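Sialyltransferase 0160 (Photobacterium damselae, PDB 4R84) probably transfers sialic acid from CMP-sialic acid to galactose-containing acceptors, as a GT-B-type glycosyltransferase of the alpha-2,6-sialyltransferase class. Local coordinates at residues E297-L300 and D301-A304; L484-V487 and M488-L491. All blocks are in the same frame, centred on the assembly; numbering follows the deposited sequence.

Contact 1. Residues E297-L300 and D301-A304; sequences EDYL and DVEA
Asp-298 O accepts two backbone N-H groups, Val-302 N at 2.9 Å (N-H...O angle 165°) and Asp-301 N at 2.8 Å (the more bent, at 139°), while Tyr-299 O takes the next donor, Glu-303 N, at 3.1 Å. One carbonyl thus serves both an i+4 and an i+3 bond.

The side chains meet mainly around the Tyr-299 ring. With CG anti to the backbone N (chi1 -173°), the ring is laid beside Glu-303, although the side chain starts off away from residues 301-304. Glu-303 CB meets the Tyr-299 ring obliquely and off-centre, in a CH-pi contact 4.2 Å from the ring centroid. It comes closest to the CE1 side of the ring, at 3.8 Å from Tyr-299 CE1. The two side chains run alongside each other and point the same way. The ring and the Glu-303 carboxylate are turned steeply against each other, their planes 77° apart. Val-302 approaches the tyrosine at about a right angle, and its CG2 reaches Tyr-299 CD1 at 4.1 Å.

Asp-301 CB packs against Asp-298 O at 3.3 Å. Asp-301 OD1 forms a salt bridge with Arg-310 and Asp-298 OD2 one with Arg-296, which probably eases the build-up of negative charge here. Leu-306 packs on both Tyr-299 and Leu-300, and Leu-243 and Tyr-244 of helix 237-246 pack on the tyrosine.

Glu-303 is the first residue to leave helical backbone angles. This is a single short turn of helix, 299-302, in a GT-B glycosyltransferase. It follows strand 290-294, which pairs in parallel with strands 225-233 and 317-319, and leads on to helix 307-313.

Contact 2. Residues L484-V487 and M488-L491; sequences LVQV and MLTL
Met-488, Val-487 and Leu-489 carry most of this helical contact. Met-488 has its CG beside the backbone N (chi1 -57°), so the side chain leans back along the preceding turn. Its CG presses on Leu-484 O at 3.1 Å, and its SD passes Leu-484 CG at 4.3 Å. Leu-489 leans back in the same sense and lies alongside Val-485. Leu-489 CD1 meets Val-485 CG1 at 3.8 Å. The same methyl also touches Gln-486 NE2, where the two side chains pass at a slant; NE2 is hydrogen-bonded to Leu-480 O. Val-487, two residues after Val-485, makes the same kind of pair with Leu-491, its CG1 against Leu-491 CD1 at 3.7 Å.

Backbone i+4 bonds hold the turns together. Leu-489 N reaches Val-485 O at 2.8 Å, and Leu-491 N reaches Val-487 O at 2.9 Å. Phe-455 packs on Leu-484, Val-487 and Met-488, and Phe-467 of strand 462-468 packs on Leu-484 and Val-485.

This is regular i to i+4 packing in an alpha-helix. The Leu-484 side chain is about 6 Å from the bound CMP-3-fluoro-sialic acid, which places the helix beside the donor pocket of the GT-B fold.

In the fold
The chain makes contact 1 first, just after strand 290-294, which pairs in parallel with strands 225-233 and 317-319. It then builds the four-stranded parallel sheet and strand 462-468 before making contact 2 in helix 483-490. Both are local turns. They lie in series, neither nested nor crossed, and neither closes a long loop. The centres of contact 1 and contact 2 are about 12 Å apart, and the two touch directly. Val-302 CG2 packs on Thr-490 CG2 at 3.7 Å, and Tyr-299 CD1 on Leu-491 CD2 at 3.8 Å. The late helix thereby packs back, as in GT-B enzymes, against the first of the fold's two Rossmann-like domains.

Contact 1. Residues E297-L300 and D301-A304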
loop_
_atom_site.group_PDB
_atom_site.type_symbol
_atom_site.label_atom_id
_atom_site.label_comp_id
_atom_site.label_asym_id
_atom_site.label_seq_id
_atom_site.Cartn_x
_atom_site.Cartn_y
_atom_site.Cartn_z
ATOM N N GLU A 297 13.062 5.441 -1.872
ATOM C CA GLU A 297 13.524 6.137 -0.680
ATOM C C GLU A 297 14.907 6.731 -0.902
ATOM O O GLU A 297 15.254 7.755 -0.319
ATOM C CB GLU A 297 13.546 5.207 0.543
ATOM C CG GLU A 297 13.893 5.960 1.824
ATOM C CD GLU A 297 14.208 5.044 3.003
ATOM O OE1 GLU A 297 14.288 3.814 2.806
ATOM O OE2 GLU A 297 14.386 5.561 4.126
ATOM N N ASP A 298 15.694 6.092 -1.762
ATOM C CA ASP A 298 17.047 6.567 -2.006
ATOM C C ASP A 298 17.088 7.922 -2.714
ATOM O O ASP A 298 18.144 8.544 -2.759
ATOM C CB ASP A 298 17.837 5.530 -2.810
ATOM C CG ASP A 298 17.184 5.189 -4.132
ATOM O OD1 ASP A 298 15.940 5.182 -4.206
ATOM O OD2 ASP A 298 17.922 4.909 -5.098
ATOM N N TYR A 299 15.952 8.406 -3.217
ATOM C CA TYR A 299 15.916 9.742 -3.791
ATOM C C TYR A 299 16.360 10.752 -2.736
ATOM O O TYR A 299 17.032 11.727 -3.054
ATOM C CB TYR A 299 14.518 10.091 -4.334
ATOM C CG TYR A 299 14.484 11.403 -5.078
ATOM C CD1 TYR A 299 15.419 11.671 -6.073
ATOM C CD2 TYR A 299 13.504 12.357 -4.829
ATOM C CE1 TYR A 299 15.402 12.861 -6.768
ATOM C CE2 TYR A 299 13.473 13.546 -5.529
ATOM C CZ TYR A 299 14.432 13.796 -6.498
ATOM O OH TYR A 299 14.443 14.978 -7.203
ATOM N N LEU A 300 16.027 10.492 -1.472
ATOM C CA LEU A 300 16.413 11.386 -0.388
ATOM C C LEU A 300 17.925 11.345 -0.127
ATOM O O LEU A 300 18.463 12.230 0.541
ATOM C CB LEU A 300 15.665 11.029 0.901
ATOM C CG LEU A 300 14.145 11.111 0.817
ATOM C CD1 LEU A 300 13.539 10.617 2.141
ATOM C CD2 LEU A 300 13.691 12.518 0.490
ATOM N N ASP A 301 18.586 10.300 -0.631
ATOM C CA ASP A 301 20.043 10.150 -0.526
ATOM C C ASP A 301 20.755 10.760 -1.727
ATOM O O ASP A 301 21.695 11.542 -1.571
ATOM C CB ASP A 301 20.442 8.673 -0.420
ATOM C CG ASP A 301 19.935 8.010 0.846
ATOM O OD1 ASP A 301 19.949 8.664 1.909
ATOM O OD2 ASP A 301 19.527 6.830 0.773
ATOM N N VAL A 302 20.331 10.368 -2.927
ATOM C CA VAL A 302 21.066 10.758 -4.144
ATOM C C VAL A 302 20.877 12.229 -4.502
ATOM O O VAL A 302 21.735 12.827 -5.147
ATOM C CB VAL A 302 20.675 9.895 -5.369
ATOM C CG1 VAL A 302 20.989 8.429 -5.103
ATOM C CG2 VAL A 302 19.207 10.076 -5.728
ATOM N N GLU A 303 19.769 12.820 -4.084
ATOM C CA GLU A 303 19.553 14.240 -4.323
ATOM C C GLU A 303 20.016 15.057 -3.126
ATOM O O GLU A 303 19.349 15.108 -2.097
ATOM C CB GLU A 303 18.082 14.512 -4.660
ATOM C CG GLU A 303 17.758 15.978 -4.774
ATOM C CD GLU A 303 18.689 16.691 -5.746
ATOM O OE1 GLU A 303 18.661 16.382 -6.953
ATOM O OE2 GLU A 303 19.459 17.563 -5.287
ATOM N N ALA A 304 21.168 15.712 -3.267
ATOM C CA ALA A 304 21.821 16.325 -2.115
ATOM C C ALA A 304 20.971 17.398 -1.453
ATOM O O ALA A 304 21.065 17.592 -0.240
ATOM C CB ALA A 304 23.168 16.904 -2.516
#

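Contact 2. Residues L484-V487 and M488-L491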
loop_
_atom_site.group_PDB
_atom_site.type_symbol
_atom_site.label_atom_id
_atom_site.label_comp_id
_atom_site.label_asym_id
_atom_site.label_seq_id
_atom_site.Cartn_x
_atom_site.Cartn_y
_atom_site.Cartn_z
ATOM N N LEU A 484 10.271 15.607 -14.650
ATOM C CA LEU A 484 10.139 14.163 -14.645
ATOM C C LEU A 484 11.410 13.476 -15.133
ATOM O O LEU A 484 11.910 12.561 -14.489
ATOM C CB LEU A 484 8.964 13.723 -15.509
ATOM C CG LEU A 484 8.706 12.217 -15.455
ATOM C CD1 LEU A 484 8.405 11.774 -14.032
ATOM C CD2 LEU A 484 7.558 11.843 -16.388
ATOM N N VAL A 485 11.948 13.925 -16.263
ATOM C CA VAL A 485 13.149 13.282 -16.789
ATOM C C VAL A 485 14.351 13.550 -15.881
ATOM O O VAL A 485 15.150 12.647 -15.616
ATOM C CB VAL A 485 13.435 13.741 -18.226
ATOM C CG1 VAL A 485 14.782 13.217 -18.708
ATOM C CG2 VAL A 485 12.316 13.265 -19.142
ATOM N N GLN A 486 14.461 14.773 -15.371
ATOM C CA GLN A 486 15.570 15.101 -14.473
ATOM C C GLN A 486 15.575 14.183 -13.252
ATOM O O GLN A 486 16.639 13.734 -12.808
ATOM C CB GLN A 486 15.504 16.573 -14.044
ATOM C CG GLN A 486 15.907 17.561 -15.162
ATOM C CD GLN A 486 17.306 17.313 -15.681
ATOM O OE1 GLN A 486 18.271 17.331 -14.919
ATOM N NE2 GLN A 486 17.426 17.077 -16.982
ATOM N N VAL A 487 14.388 13.880 -12.730
ATOM C CA VAL A 487 14.283 12.952 -11.604
ATOM C C VAL A 487 14.683 11.536 -11.992
ATOM O O VAL A 487 15.464 10.892 -11.288
ATOM C CB VAL A 487 12.852 12.939 -11.027
ATOM C CG1 VAL A 487 12.654 11.762 -10.069
ATOM C CG2 VAL A 487 12.556 14.266 -10.368
ATOM N N MET A 488 14.200 11.063 -13.137
ATOM C CA MET A 488 14.521 9.718 -13.585
ATOM C C MET A 488 16.013 9.565 -13.877
ATOM O O MET A 488 16.593 8.507 -13.612
ATOM C CB MET A 488 13.709 9.371 -14.830
ATOM C CG MET A 488 12.224 9.489 -14.618
ATOM S SD MET A 488 11.308 8.903 -16.053
ATOM C CE MET A 488 11.544 7.162 -15.876
ATOM N N LEU A 489 16.636 10.611 -14.417
ATOM C CA LEU A 489 18.081 10.595 -14.639
ATOM C C LEU A 489 18.848 10.492 -13.319
ATOM O O LEU A 489 19.760 9.685 -13.199
ATOM C CB LEU A 489 18.519 11.837 -15.425
ATOM C CG LEU A 489 18.115 11.895 -16.909
ATOM C CD1 LEU A 489 18.359 13.278 -17.488
ATOM C CD2 LEU A 489 18.846 10.852 -17.745
ATOM N N THR A 490 18.475 11.310 -12.338
ATOM C CA THR A 490 19.110 11.303 -11.009
ATOM C C THR A 490 18.970 9.940 -10.320
ATOM O O THR A 490 19.886 9.471 -9.627
ATOM C CB THR A 490 18.510 12.404 -10.108
ATOM O OG1 THR A 490 18.798 13.684 -10.682
ATOM C CG2 THR A 490 19.091 12.358 -8.697
ATOM N N LEU A 491 17.812 9.323 -10.508
ATOM C CA LEU A 491 17.520 8.010 -9.939
ATOM C C LEU A 491 18.113 6.859 -10.755
ATOM O O LEU A 491 18.053 5.710 -10.338
ATOM C CB LEU A 491 16.004 7.828 -9.802
ATOM C CG LEU A 491 15.326 8.627 -8.689
ATOM C CD1 LEU A 491 13.804 8.497 -8.808
ATOM C CD2 LEU A 491 15.809 8.154 -7.329
#